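Local coordinates for protein putative aminotransferase (Actinomadura melliaura, PDB 4ZWV) that probably acts as a pyridoxal phosphate-dependent sugar aminotransferase in making the aminopentose of the indolocarbazole AT2433, at residues Glu265-Tyr270 against Tyr294-Lys299. Numbering follows the deposited sequence.
Sequences ENAAFY and YVYDVK
Tyr296 lays one face of its ring against Tyr270, which meets it with both its CB and one ring edge. Tyr270 CB sits over that face, offset toward the rim and 3.5 Å from Tyr296 CZ. This is a CH-pi contact, with Tyr270 CB 3.7 Å from the centroid of the Tyr296 ring and 21° off its normal. Nearer the root of the Tyr296 ring, Tyr270 CD2 approaches Tyr296 CG at 3.6 Å. The two rings thus form an edge-to-face pair, centroids 5.0 Å apart and planes at 62°, and the side chains run past one another in opposite directions. The CB of Tyr296 points toward the helix, and with CG anti to the backbone N (chi1 -174°) its ring lies alongside Tyr270. Each hydroxyl finds its partner beyond the ring pair: Tyr296 OH hydrogen-bonds Asp271 OD1, one residue further along the helix, and Tyr270 OH bonds Pro351 O, so both ring ends are tethered within a buried setting. The Ala267 methyl packs more loosely, its CB 3.9 Å from Tyr296 CD1, while Ala267 O comes 3.6 Å from Tyr296 CE1. Exposed Ala268 points away from the strand, on the solvent side; Phe269, only partly exposed, packs on helix 358-369 and makes a cation-pi contact with Arg361. Strand 296-300 is the middle strand of an antiparallel three-stranded sheet, flanked by 280-282 and 347-350. The contact therefore seats the C-terminal part of the long helix 243-273 on this small sheet, the helix-on-sheet arrangement of the C-terminal domain in fold-type I aminotransferases of the DegT/DnrJ/EryC1 family.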
loop_
_atom_site.group_PDB
_atom_site.type_symbol
_atom_site.label_atom_id
_atom_site.label_comp_id
_atom_site.label_asym_id
_atom_site.label_seq_id
_atom_site.Cartn_x
_atom_site.Cartn_y
_atom_site.Cartn_z
ATOM N N GLU A 265 -28.752 7.267 -15.447
ATOM C CA GLU A 265 -30.173 7.603 -15.504
ATOM C C GLU A 265 -30.519 8.735 -14.534
ATOM O O GLU A 265 -31.264 9.652 -14.877
ATOM C CB GLU A 265 -31.012 6.361 -15.206
ATOM C CG GLU A 265 -32.507 6.613 -15.116
ATOM C CD GLU A 265 -33.280 5.395 -14.627
ATOM O OE1 GLU A 265 -33.125 4.306 -15.222
ATOM O OE2 GLU A 265 -34.039 5.526 -13.644
ATOM N N ASN A 266 -29.955 8.684 -13.330
ATOM C CA ASN A 266 -30.207 9.730 -12.341
ATOM C C ASN A 266 -29.627 11.076 -12.777
ATOM O O ASN A 266 -30.251 12.122 -12.581
ATOM C CB ASN A 266 -29.636 9.322 -10.982
ATOM C CG ASN A 266 -30.385 8.161 -10.369
ATOM O OD1 ASN A 266 -31.557 7.924 -10.687
ATOM N ND2 ASN A 266 -29.719 7.423 -9.495
ATOM N N ALA A 267 -28.430 11.042 -13.358
ATOM C CA ALA A 267 -27.799 12.246 -13.899
ATOM C C ALA A 267 -28.654 12.859 -15.006
ATOM O O ALA A 267 -28.832 14.080 -15.071
ATOM C CB ALA A 267 -26.407 11.924 -14.423
ATOM N N ALA A 268 -29.187 12.006 -15.873
ATOM C CA ALA A 268 -30.052 12.483 -16.950
ATOM C C ALA A 268 -31.305 13.129 -16.371
ATOM O O ALA A 268 -31.794 14.139 -16.889
ATOM C CB ALA A 268 -30.422 11.344 -17.887
ATOM N N PHE A 269 -31.822 12.541 -15.295
ATOM C CA PHE A 269 -32.991 13.081 -14.610
ATOM C C PHE A 269 -32.699 14.485 -14.076
ATOM O O PHE A 269 -33.488 15.412 -14.281
ATOM C CB PHE A 269 -33.422 12.141 -13.481
ATOM C CG PHE A 269 -34.609 12.621 -12.697
ATOM C CD1 PHE A 269 -35.894 12.418 -13.166
ATOM C CD2 PHE A 269 -34.437 13.257 -11.476
ATOM C CE1 PHE A 269 -36.988 12.855 -12.438
ATOM C CE2 PHE A 269 -35.527 13.695 -10.748
ATOM C CZ PHE A 269 -36.797 13.493 -11.228
ATOM N N TYR A 270 -31.572 14.640 -13.392
ATOM C CA TYR A 270 -31.170 15.961 -12.909
ATOM C C TYR A 270 -30.978 16.954 -14.058
ATOM O O TYR A 270 -31.397 18.105 -13.953
ATOM C CB TYR A 270 -29.880 15.883 -12.095
ATOM C CG TYR A 270 -29.994 15.237 -10.731
ATOM C CD1 TYR A 270 -31.187 15.227 -10.019
ATOM C CD2 TYR A 270 -28.880 14.643 -10.154
ATOM C CE1 TYR A 270 -31.265 14.638 -8.760
ATOM C CE2 TYR A 270 -28.944 14.052 -8.910
ATOM C CZ TYR A 270 -30.132 14.052 -8.216
ATOM O OH TYR A 270 -30.178 13.461 -6.973
ATOM N N TYR A 294 -19.798 9.646 -10.724
ATOM C CA TYR A 294 -19.498 9.285 -9.350
ATOM C C TYR A 294 -20.350 10.140 -8.408
ATOM O O TYR A 294 -20.927 9.632 -7.439
ATOM C CB TYR A 294 -18.003 9.489 -9.105
ATOM C CG TYR A 294 -17.496 9.156 -7.733
ATOM C CD1 TYR A 294 -17.647 7.881 -7.202
ATOM C CD2 TYR A 294 -16.812 10.108 -6.989
ATOM C CE1 TYR A 294 -17.144 7.574 -5.943
ATOM C CE2 TYR A 294 -16.307 9.810 -5.739
ATOM C CZ TYR A 294 -16.482 8.546 -5.225
ATOM O OH TYR A 294 -15.976 8.251 -3.982
ATOM N N VAL A 295 -20.414 11.438 -8.711
ATOM C CA VAL A 295 -21.334 12.376 -8.062
ATOM C C VAL A 295 -21.871 13.288 -9.166
ATOM O O VAL A 295 -21.377 13.235 -10.292
ATOM C CB VAL A 295 -20.651 13.225 -6.952
ATOM C CG1 VAL A 295 -20.190 12.341 -5.793
ATOM C CG2 VAL A 295 -19.487 14.022 -7.525
ATOM N N TYR A 296 -22.848 14.125 -8.841
ATOM C CA TYR A 296 -23.423 15.058 -9.814
ATOM C C TYR A 296 -23.130 16.488 -9.368
ATOM O O TYR A 296 -23.632 16.939 -8.342
ATOM C CB TYR A 296 -24.931 14.815 -9.956
ATOM C CG TYR A 296 -25.581 15.645 -11.040
ATOM C CD1 TYR A 296 -25.687 15.164 -12.338
ATOM C CD2 TYR A 296 -26.082 16.916 -10.766
ATOM C CE1 TYR A 296 -26.276 15.933 -13.347
ATOM C CE2 TYR A 296 -26.671 17.687 -11.762
ATOM C CZ TYR A 296 -26.765 17.184 -13.047
ATOM O OH TYR A 296 -27.344 17.950 -14.041
ATOM N N ASP A 297 -22.298 17.192 -10.132
ATOM C CA ASP A 297 -21.882 18.541 -9.754
ATOM C C ASP A 297 -22.800 19.630 -10.296
ATOM O O ASP A 297 -23.270 19.561 -11.438
ATOM C CB ASP A 297 -20.461 18.826 -10.240
ATOM C CG ASP A 297 -19.404 18.169 -9.375
ATOM O OD1 ASP A 297 -19.770 17.564 -8.348
ATOM O OD2 ASP A 297 -18.207 18.280 -9.717
ATOM N N VAL A 298 -23.038 20.648 -9.471
ATOM C CA VAL A 298 -23.662 21.893 -9.915
ATOM C C VAL A 298 -22.900 23.066 -9.307
ATOM O O VAL A 298 -22.019 22.874 -8.471
ATOM C CB VAL A 298 -25.155 21.977 -9.524
ATOM C CG1 VAL A 298 -25.952 20.855 -10.191
ATOM C CG2 VAL A 298 -25.329 21.926 -8.020
ATOM N N LYS A 299 -23.221 24.275 -9.742
ATOM C CA LYS A 299 -22.629 25.472 -9.158
ATOM C C LYS A 299 -23.748 26.370 -8.658
ATOM O O LYS A 299 -24.690 26.640 -9.394
ATOM C CB LYS A 299 -21.749 26.191 -10.186
ATOM C CG LYS A 299 -20.518 25.377 -10.604
ATOM C CD LYS A 299 -19.741 26.029 -11.757
ATOM C CE LYS A 299 -20.513 25.963 -13.061
ATOM N NZ LYS A 299 -19.741 26.513 -14.220
#